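Local coordinates for protein putative agmatine deiminase (Streptococcus mutans, PDB 2EWO) that probably hydrolyses agmatine to N-carbamoylputrescine and ammonia, at residues D112-G124 with V150-G162. Residues are numbered along the deposited sequence; the frame is centred on the assembly and turned at random.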
# COMPACT_ATOMS: atom_id res chain seq x y z
N ASP A 112 -4.44 10.77 -36.19
CA ASP A 112 -5.09 10.26 -34.99
C ASP A 112 -4.42 8.99 -34.44
O ASP A 112 -3.92 8.16 -35.20
CB ASP A 112 -6.59 9.98 -35.28
CG ASP A 112 -7.31 11.16 -35.97
OD1 ASP A 112 -6.79 12.30 -35.95
OD2 ASP A 112 -8.42 10.93 -36.52
N LEU A 113 -4.38 8.86 -33.12
CA LEU A 113 -3.79 7.69 -32.46
C LEU A 113 -4.81 7.06 -31.53
O LEU A 113 -5.23 7.66 -30.55
CB LEU A 113 -2.55 8.09 -31.65
CG LEU A 113 -1.94 6.96 -30.80
CD1 LEU A 113 -1.34 5.89 -31.70
CD2 LEU A 113 -0.88 7.52 -29.87
N ARG A 114 -5.21 5.83 -31.85
CA ARG A 114 -6.17 5.09 -31.06
C ARG A 114 -5.45 3.94 -30.36
O ARG A 114 -4.23 3.97 -30.22
CB ARG A 114 -7.24 4.53 -31.98
CG ARG A 114 -8.63 4.85 -31.57
CD ARG A 114 -9.18 6.06 -32.28
NE ARG A 114 -10.48 5.74 -32.83
CZ ARG A 114 -11.45 6.62 -33.07
NH1 ARG A 114 -11.25 7.91 -32.81
NH2 ARG A 114 -12.61 6.20 -33.56
N ALA A 115 -6.19 2.92 -29.92
CA ALA A 115 -5.58 1.75 -29.26
C ALA A 115 -6.60 0.64 -28.96
O ALA A 115 -7.80 0.88 -28.92
CB ALA A 115 -4.87 2.16 -27.97
N VAL A 116 -6.10 -0.57 -28.75
CA VAL A 116 -6.99 -1.68 -28.44
C VAL A 116 -6.53 -2.30 -27.14
O VAL A 116 -5.42 -2.83 -27.06
CB VAL A 116 -6.99 -2.76 -29.55
CG1 VAL A 116 -5.57 -3.03 -30.01
CG2 VAL A 116 -7.62 -4.05 -29.04
N ASP A 117 -7.37 -2.21 -26.12
CA ASP A 117 -7.04 -2.78 -24.81
C ASP A 117 -7.67 -4.16 -24.70
O ASP A 117 -8.89 -4.30 -24.74
CB ASP A 117 -7.54 -1.84 -23.70
CG ASP A 117 -7.31 -2.40 -22.31
OD1 ASP A 117 -6.45 -3.30 -22.15
OD2 ASP A 117 -7.98 -1.92 -21.37
N TRP A 118 -6.82 -5.18 -24.58
CA TRP A 118 -7.27 -6.56 -24.46
C TRP A 118 -7.48 -6.91 -22.99
O TRP A 118 -7.19 -6.12 -22.10
CB TRP A 118 -6.24 -7.54 -25.07
CG TRP A 118 -5.63 -7.14 -26.41
CD1 TRP A 118 -4.44 -6.50 -26.61
CD2 TRP A 118 -6.22 -7.30 -27.71
NE1 TRP A 118 -4.25 -6.25 -27.95
CE2 TRP A 118 -5.32 -6.73 -28.64
CE3 TRP A 118 -7.41 -7.87 -28.18
CZ2 TRP A 118 -5.59 -6.72 -30.01
CZ3 TRP A 118 -7.67 -7.85 -29.54
CH2 TRP A 118 -6.76 -7.28 -30.44
N GLU A 119 -8.00 -8.11 -22.76
CA GLU A 119 -8.21 -8.57 -21.40
C GLU A 119 -6.96 -9.33 -21.01
O GLU A 119 -6.46 -10.13 -21.79
CB GLU A 119 -9.40 -9.52 -21.34
CG GLU A 119 -10.60 -9.00 -22.05
CD GLU A 119 -11.79 -8.97 -21.14
OE1 GLU A 119 -12.07 -10.03 -20.53
OE2 GLU A 119 -12.45 -7.91 -21.04
N PHE A 120 -6.47 -9.08 -19.80
CA PHE A 120 -5.25 -9.75 -19.33
C PHE A 120 -5.56 -10.64 -18.13
O PHE A 120 -6.16 -10.18 -17.17
CB PHE A 120 -4.22 -8.69 -18.93
CG PHE A 120 -2.95 -9.25 -18.38
CD1 PHE A 120 -2.06 -9.93 -19.21
CD2 PHE A 120 -2.62 -9.08 -17.03
CE1 PHE A 120 -0.87 -10.42 -18.72
CE2 PHE A 120 -1.43 -9.57 -16.52
CZ PHE A 120 -0.55 -10.25 -17.37
N ASN A 121 -5.14 -11.90 -18.17
CA ASN A 121 -5.41 -12.77 -17.04
C ASN A 121 -4.16 -13.48 -16.54
O ASN A 121 -4.23 -14.57 -15.99
CB ASN A 121 -6.48 -13.80 -17.41
CG ASN A 121 -6.07 -14.64 -18.59
OD1 ASN A 121 -6.75 -15.61 -18.94
ND2 ASN A 121 -4.97 -14.27 -19.23
N ALA A 122 -3.01 -12.83 -16.73
CA ALA A 122 -1.72 -13.36 -16.31
C ALA A 122 -1.32 -14.63 -17.07
O ALA A 122 -0.79 -15.58 -16.49
CB ALA A 122 -1.71 -13.63 -14.81
N TRP A 123 -1.57 -14.63 -18.38
CA TRP A 123 -1.23 -15.77 -19.22
C TRP A 123 -1.93 -17.04 -18.75
O TRP A 123 -1.28 -17.99 -18.29
CB TRP A 123 0.29 -15.99 -19.20
CG TRP A 123 1.06 -14.77 -19.58
CD1 TRP A 123 1.19 -14.24 -20.83
CD2 TRP A 123 1.70 -13.85 -18.68
NE1 TRP A 123 1.87 -13.04 -20.77
CE2 TRP A 123 2.19 -12.78 -19.47
CE3 TRP A 123 1.91 -13.83 -17.30
CZ2 TRP A 123 2.88 -11.70 -18.91
CZ3 TRP A 123 2.59 -12.75 -16.74
CH2 TRP A 123 3.07 -11.70 -17.55
N GLY A 124 -3.25 -17.07 -18.85
CA GLY A 124 -3.99 -18.25 -18.42
C GLY A 124 -5.10 -17.95 -17.43
O GLY A 124 -6.25 -18.33 -17.65
N VAL A 150 -5.30 9.26 -25.65
CA VAL A 150 -5.63 8.38 -26.76
C VAL A 150 -6.76 7.44 -26.38
O VAL A 150 -6.66 6.68 -25.41
CB VAL A 150 -4.38 7.56 -27.20
CG1 VAL A 150 -3.55 7.20 -25.99
CG2 VAL A 150 -4.79 6.31 -27.95
N ASP A 151 -7.84 7.49 -27.15
CA ASP A 151 -9.02 6.66 -26.93
C ASP A 151 -8.64 5.18 -27.06
O ASP A 151 -7.53 4.85 -27.46
CB ASP A 151 -10.12 7.03 -27.92
CG ASP A 151 -10.55 8.50 -27.79
OD1 ASP A 151 -10.15 9.16 -26.81
OD2 ASP A 151 -11.30 9.01 -28.67
N SER A 152 -9.55 4.28 -26.71
CA SER A 152 -9.23 2.87 -26.81
C SER A 152 -10.45 2.01 -27.03
O SER A 152 -11.57 2.42 -26.73
CB SER A 152 -8.52 2.41 -25.53
OG SER A 152 -9.38 2.56 -24.42
N TYR A 153 -10.21 0.82 -27.56
CA TYR A 153 -11.25 -0.16 -27.82
C TYR A 153 -11.05 -1.26 -26.80
O TYR A 153 -9.91 -1.68 -26.58
CB TYR A 153 -11.08 -0.78 -29.21
CG TYR A 153 -11.19 0.20 -30.36
CD1 TYR A 153 -10.10 0.99 -30.75
CD2 TYR A 153 -12.39 0.35 -31.05
CE1 TYR A 153 -10.21 1.93 -31.78
CE2 TYR A 153 -12.51 1.27 -32.08
CZ TYR A 153 -11.42 2.06 -32.43
OH TYR A 153 -11.60 3.03 -33.38
N LYS A 154 -12.13 -1.71 -26.17
CA LYS A 154 -12.06 -2.79 -25.17
C LYS A 154 -12.66 -4.10 -25.67
O LYS A 154 -13.87 -4.20 -25.89
CB LYS A 154 -12.77 -2.37 -23.88
CG LYS A 154 -12.65 -3.39 -22.76
CD LYS A 154 -11.20 -3.57 -22.33
CE LYS A 154 -11.06 -4.53 -21.15
NZ LYS A 154 -9.64 -4.73 -20.75
N THR A 155 -11.80 -5.09 -25.84
CA THR A 155 -12.22 -6.41 -26.30
C THR A 155 -12.77 -7.19 -25.11
O THR A 155 -12.06 -7.98 -24.49
CB THR A 155 -11.02 -7.18 -26.92
OG1 THR A 155 -9.94 -7.23 -25.98
CG2 THR A 155 -10.55 -6.49 -28.18
N LYS A 156 -14.04 -6.96 -24.78
CA LYS A 156 -14.64 -7.63 -23.64
C LYS A 156 -14.67 -9.14 -23.79
O LYS A 156 -15.09 -9.67 -24.83
CB LYS A 156 -16.05 -7.08 -23.36
CG LYS A 156 -16.65 -7.58 -22.04
CD LYS A 156 -17.89 -6.77 -21.59
CE LYS A 156 -18.38 -7.23 -20.21
NZ LYS A 156 -19.50 -6.43 -19.63
N ASP A 157 -14.22 -9.81 -22.73
CA ASP A 157 -14.16 -11.27 -22.64
C ASP A 157 -13.15 -11.93 -23.57
O ASP A 157 -13.07 -13.15 -23.64
CB ASP A 157 -15.55 -11.87 -22.86
CG ASP A 157 -16.51 -11.49 -21.75
OD1 ASP A 157 -16.14 -11.67 -20.58
OD2 ASP A 157 -17.63 -11.02 -22.05
N PHE A 158 -12.36 -11.11 -24.26
CA PHE A 158 -11.33 -11.61 -25.16
C PHE A 158 -9.96 -11.35 -24.53
O PHE A 158 -9.45 -10.24 -24.59
CB PHE A 158 -11.40 -10.91 -26.51
CG PHE A 158 -10.49 -11.51 -27.53
CD1 PHE A 158 -9.14 -11.21 -27.53
CD2 PHE A 158 -10.97 -12.42 -28.46
CE1 PHE A 158 -8.27 -11.82 -28.44
CE2 PHE A 158 -10.12 -13.03 -29.36
CZ PHE A 158 -8.77 -12.73 -29.35
N VAL A 159 -9.36 -12.39 -23.95
CA VAL A 159 -8.05 -12.26 -23.31
C VAL A 159 -6.87 -12.54 -24.24
O VAL A 159 -6.61 -13.68 -24.62
CB VAL A 159 -7.95 -13.19 -22.06
CG1 VAL A 159 -8.43 -14.59 -22.39
CG2 VAL A 159 -6.51 -13.23 -21.56
N LEU A 160 -6.15 -11.49 -24.61
CA LEU A 160 -4.99 -11.61 -25.48
C LEU A 160 -3.85 -10.75 -24.94
O LEU A 160 -4.09 -9.70 -24.36
CB LEU A 160 -5.35 -11.14 -26.89
CG LEU A 160 -4.22 -11.21 -27.92
CD1 LEU A 160 -3.85 -12.67 -28.16
CD2 LEU A 160 -4.65 -10.53 -29.21
N GLU A 161 -2.62 -11.20 -25.11
CA GLU A 161 -1.47 -10.44 -24.64
C GLU A 161 -0.65 -9.95 -25.83
O GLU A 161 -0.49 -10.66 -26.81
CB GLU A 161 -0.60 -11.29 -23.71
CG GLU A 161 -0.57 -12.76 -24.07
CD GLU A 161 -1.82 -13.50 -23.65
OE1 GLU A 161 -2.00 -13.72 -22.43
OE2 GLU A 161 -2.62 -13.87 -24.54
N GLY A 162 -0.15 -8.72 -25.73
CA GLY A 162 0.64 -8.13 -26.80
C GLY A 162 1.67 -9.03 -27.46
O GLY A 162 1.60 -9.26 -28.66
O HOH W 1 -7.31 9.21 -29.36
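The Lys154 side chain bends so that NZ meets both a carboxylate and a backbone carbonyl of strand 113-119. Bent at chi2 (63°) and otherwise extended, its chain brings CD alongside Asp117 and NZ 3.3 Å from Asp117 OD2, a salt bridge whose hydrogen bond is weak, and 3.1 Å from Trp118 O, above the carbonyl plane. Asp117 OD2 also pairs with Arg4 from strand 4-5.

The strands run parallel as the two arms of a beta-alpha-beta unit whose connection includes helix 137-146. Tyr153 N bonds to Ala115 O, Asp117 N to Tyr153 O, and Thr155 N to Asp117 O. A type II turn from Thr155 to Phe158 then takes the second chain round a corner, yet Phe158 O still receives Glu119 N at 3.2 Å.

On the face shared by Val116 and Tyr153, the Trp118 indole is sandwiched. Leu160 CD2 sits 3.7 Å from the centroid of the six-membered ring, practically on its normal, while Val116 CG2 lies on the opposite face toward the rim. Phe158 meets the same ring obliquely, planes at 48°, and Trp118 NE1 bonds to Thr104 of strand 104-107.

At the other end Arg114 NE donates to Tyr153 OH at 3.0 Å, nearly straight (163°) and in the guanidinium plane; Asp13 pairs with Arg114 NH2. One water bridges Leu113 O and Asp151 N where direct strand bonding stops.

Ionic pairs with Arg4 and Asp13 thus probably tie the N-terminal segment to this parallel pair, whereas the indole is held by apolar contact on both faces and by the bond from NE1 to Thr104.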